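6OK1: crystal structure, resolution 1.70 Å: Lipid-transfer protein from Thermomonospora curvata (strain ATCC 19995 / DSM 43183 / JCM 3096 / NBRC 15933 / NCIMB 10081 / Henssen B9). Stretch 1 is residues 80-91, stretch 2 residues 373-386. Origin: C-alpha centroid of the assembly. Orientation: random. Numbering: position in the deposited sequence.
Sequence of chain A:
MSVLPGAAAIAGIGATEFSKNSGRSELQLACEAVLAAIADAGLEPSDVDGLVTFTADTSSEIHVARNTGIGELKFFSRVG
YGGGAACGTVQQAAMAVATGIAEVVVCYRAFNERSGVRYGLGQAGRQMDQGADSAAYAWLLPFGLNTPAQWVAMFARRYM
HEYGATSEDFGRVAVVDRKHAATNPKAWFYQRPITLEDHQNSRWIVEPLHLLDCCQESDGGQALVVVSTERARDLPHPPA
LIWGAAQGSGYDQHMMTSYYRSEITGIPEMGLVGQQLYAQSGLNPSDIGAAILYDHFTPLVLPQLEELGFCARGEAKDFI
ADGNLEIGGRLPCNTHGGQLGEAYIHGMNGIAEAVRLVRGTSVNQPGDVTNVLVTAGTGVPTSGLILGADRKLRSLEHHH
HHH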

# COMPACT_ATOMS: atom_id res chain seq x y z
N GLY A 80 -5.30 0.40 1.30
CA GLY A 80 -5.05 1.68 1.94
C GLY A 80 -6.23 2.20 2.75
O GLY A 80 -7.21 1.50 3.03
N TYR A 81 -6.09 3.45 3.17
CA TYR A 81 -7.12 4.24 3.85
C TYR A 81 -7.37 3.72 5.27
O TYR A 81 -8.51 3.69 5.74
N GLY A 82 -6.28 3.38 5.97
CA GLY A 82 -6.37 3.02 7.38
C GLY A 82 -7.33 1.88 7.60
O GLY A 82 -7.39 0.91 6.82
N GLY A 83 -8.14 2.00 8.66
CA GLY A 83 -9.09 0.95 9.00
C GLY A 83 -10.16 0.68 7.96
O GLY A 83 -10.83 -0.36 8.04
N GLY A 84 -10.33 1.57 6.98
CA GLY A 84 -11.19 1.23 5.84
C GLY A 84 -10.80 -0.09 5.21
O GLY A 84 -11.59 -0.74 4.51
N ALA A 85 -9.54 -0.47 5.40
CA ALA A 85 -8.97 -1.61 4.72
C ALA A 85 -9.26 -2.97 5.35
O ALA A 85 -8.98 -4.00 4.72
N ALA A 86 -9.76 -3.02 6.59
CA ALA A 86 -9.71 -4.26 7.35
C ALA A 86 -10.37 -5.41 6.60
O ALA A 86 -9.79 -6.49 6.48
N CYS A 87 -11.59 -5.20 6.12
CA CYS A 87 -12.29 -6.28 5.42
C CYS A 87 -11.73 -6.48 4.01
O CYS A 87 -11.75 -7.60 3.49
N GLY A 88 -11.20 -5.41 3.41
CA GLY A 88 -10.51 -5.54 2.14
C GLY A 88 -9.33 -6.49 2.17
O GLY A 88 -9.06 -7.17 1.18
N THR A 89 -8.61 -6.58 3.31
CA THR A 89 -7.49 -7.52 3.34
C THR A 89 -8.00 -8.94 3.19
O THR A 89 -7.38 -9.78 2.52
N VAL A 90 -9.17 -9.22 3.77
CA VAL A 90 -9.76 -10.54 3.63
C VAL A 90 -10.32 -10.75 2.22
O VAL A 90 -10.23 -11.86 1.69
N GLN A 91 -10.91 -9.72 1.60
CA GLN A 91 -11.27 -9.83 0.19
C GLN A 91 -10.06 -10.21 -0.66
O GLN A 91 -10.14 -11.11 -1.50
N LEU A 373 -22.47 -9.94 9.36
CA LEU A 373 -21.98 -8.87 8.50
C LEU A 373 -20.98 -8.04 9.29
O LEU A 373 -21.24 -7.66 10.44
N VAL A 374 -19.82 -7.79 8.68
CA VAL A 374 -18.74 -7.02 9.29
C VAL A 374 -18.42 -5.84 8.40
O VAL A 374 -18.27 -5.99 7.19
N THR A 375 -18.30 -4.65 9.00
CA THR A 375 -17.87 -3.48 8.26
C THR A 375 -16.48 -3.03 8.69
O THR A 375 -16.04 -3.27 9.81
N ALA A 376 -15.83 -2.29 7.80
CA ALA A 376 -14.55 -1.67 8.08
C ALA A 376 -14.71 -0.16 8.31
O ALA A 376 -15.82 0.33 8.58
N GLY A 377 -13.60 0.58 8.22
CA GLY A 377 -13.57 1.95 8.71
C GLY A 377 -14.54 2.86 7.98
O GLY A 377 -14.75 2.74 6.78
N THR A 378 -15.11 3.81 8.73
CA THR A 378 -16.11 4.72 8.21
C THR A 378 -15.52 6.11 8.00
O THR A 378 -14.65 6.59 8.74
N GLY A 379 -16.02 6.78 6.95
CA GLY A 379 -15.49 8.05 6.51
C GLY A 379 -14.41 7.95 5.47
O GLY A 379 -13.97 8.97 4.96
N VAL A 380 -14.00 6.73 5.14
CA VAL A 380 -12.91 6.47 4.20
C VAL A 380 -13.40 5.45 3.19
O VAL A 380 -14.37 4.73 3.43
N PRO A 381 -12.70 5.31 2.07
CA PRO A 381 -12.88 4.09 1.27
C PRO A 381 -12.84 2.90 2.19
O PRO A 381 -11.94 2.77 3.03
N THR A 382 -13.81 2.00 2.02
CA THR A 382 -14.10 1.04 3.05
C THR A 382 -14.35 -0.33 2.43
O THR A 382 -14.07 -0.58 1.25
N SER A 383 -14.83 -1.24 3.26
CA SER A 383 -14.99 -2.64 2.89
C SER A 383 -15.92 -3.33 3.88
O SER A 383 -16.26 -2.79 4.93
N GLY A 384 -16.33 -4.55 3.52
CA GLY A 384 -17.21 -5.33 4.37
C GLY A 384 -17.08 -6.80 4.04
O GLY A 384 -16.54 -7.17 2.99
N LEU A 385 -17.61 -7.62 4.94
CA LEU A 385 -17.69 -9.06 4.73
C LEU A 385 -19.05 -9.55 5.16
O LEU A 385 -19.66 -9.00 6.07
N ILE A 386 -19.50 -10.64 4.54
CA ILE A 386 -20.47 -11.52 5.19
C ILE A 386 -19.76 -12.85 5.39
O ILE A 386 -19.30 -13.47 4.42

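Cys87 is the apolar hub of this contact, its CA-to-CB bond pointing toward the other stretch. Its m rotamer (chi1 -71°) sets SG 3.9 Å from CG1 of Val374 (t) and 4.2 Å from CB of Ala376, while Cys87 CB lies 3.8 Å from Leu385 CG. Leu385 (m, t) serves two residues of the first stretch: its CD2 is also 3.8 Å from CG1 of Val90 (t), one turn on. Small residues let the backbones come close here. Ala86 and Ala376 meet CB to CB at 4.2 Å, and the CA atoms of Gly84 and Gly377 are just 3.8 Å apart. A CB on Gly84 would fall 2.0 Å from Pro381 O and 2.8 Å from Val380 CG2; one on Gly377 would run into Gly84 N at 2.6 Å.

At the loop end, Tyr81 (m) turns a ring face to Pro381, whose CG sits 3.5 Å from the ring centroid in a CH-pi contact nearly along the normal. Val380 (m) fills in beside it, its CB 4.1 Å from Tyr81 CB.

The polar rule is to satisfy backbone groups around the start of the helix. Ser383, chi1 in p, has its CA-to-CB bond toward the first stretch and donates from OG to Gly84 O at 2.8 Å; the same OG accepts a weak bond from Gly88 N at 2.9 Å. Gly377 N donates to Gly83 O at 2.9 Å, joining the two backbones directly, and the CA of Gly84 approaches Pro381 O at 3.3 Å in a CA-H...O contact. Thr382 (t) instead braces its own stretch, OG1 donating to Gly377 O at 2.7 Å. Two waters finish the edge: water 1 lies 2.8 Å from both Gly80 O and Pro381 O, and water 2 lies 3.2 Å from Gly84 O and 2.9 Å from Thr382 O.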

# COMPACT_ATOMS: atom_id res chain seq x y z
CB TYR A 81 -8.41 4.29 3.03
CG TYR A 81 -8.16 4.77 1.61
CD1 TYR A 81 -7.94 6.11 1.35
CD2 TYR A 81 -8.07 3.86 0.56
CE1 TYR A 81 -7.67 6.57 0.06
CE2 TYR A 81 -7.80 4.30 -0.73
CZ TYR A 81 -7.59 5.66 -0.97
OH TYR A 81 -7.34 6.10 -2.24
CB ALA A 85 -7.44 -1.45 4.65
CB ALA A 86 -10.37 -4.05 8.71
CB CYS A 87 -13.77 -5.95 5.39
SG CYS A 87 -14.54 -6.12 7.02
CB THR A 89 -6.65 -7.40 4.62
OG1 THR A 89 -7.39 -7.85 5.77
CG2 THR A 89 -6.12 -5.98 4.82
CB VAL A 90 -10.84 -10.75 4.71
CG1 VAL A 90 -11.55 -12.09 4.49
CG2 VAL A 90 -10.20 -10.71 6.10
CB GLN A 91 -11.88 -8.54 -0.35
CG GLN A 91 -12.45 -8.75 -1.74
CD GLN A 91 -12.74 -7.47 -2.44
OE1 GLN A 91 -11.87 -6.60 -2.52
NE2 GLN A 91 -13.94 -7.34 -2.98
CB LEU A 373 -23.14 -7.99 8.00
CG LEU A 373 -22.78 -7.05 6.84
CD1 LEU A 373 -23.99 -6.76 6.00
CD2 LEU A 373 -22.20 -5.76 7.31
CB VAL A 374 -17.47 -7.86 9.51
CG1 VAL A 374 -16.43 -6.99 10.28
CG2 VAL A 374 -17.78 -9.12 10.22
CB THR A 375 -18.83 -2.29 8.42
OG1 THR A 375 -18.91 -1.91 9.80
CG2 THR A 375 -20.20 -2.66 7.92
CB ALA A 376 -13.59 -2.01 6.95
CB THR A 378 -17.30 4.77 9.18
OG1 THR A 378 -16.81 4.94 10.50
CG2 THR A 378 -18.05 3.46 9.14
CB VAL A 380 -11.65 5.93 4.92
CG1 VAL A 380 -10.90 7.01 5.67
CG2 VAL A 380 -12.02 4.77 5.86
CB PRO A 381 -11.69 4.12 0.33
CG PRO A 381 -11.35 5.53 0.19
CD PRO A 381 -11.63 6.16 1.55
CB THR A 382 -15.25 1.57 3.93
OG1 THR A 382 -15.38 0.75 5.10
CG2 THR A 382 -16.59 1.64 3.20
CB SER A 383 -13.61 -3.35 2.82
OG SER A 383 -12.85 -3.16 4.00
CB LEU A 385 -16.68 -9.85 5.56
CG LEU A 385 -15.21 -9.48 5.35
CD1 LEU A 385 -14.40 -10.03 6.47
CD2 LEU A 385 -14.71 -9.95 4.00
CB ILE A 386 -21.78 -11.67 4.39
CG1 ILE A 386 -22.53 -10.33 4.34
CG2 ILE A 386 -22.67 -12.76 5.04
CD1 ILE A 386 -23.74 -10.30 3.39
O HOH W 1 -9.88 0.94 2.35
O HOH W 2 -11.23 -1.28 1.34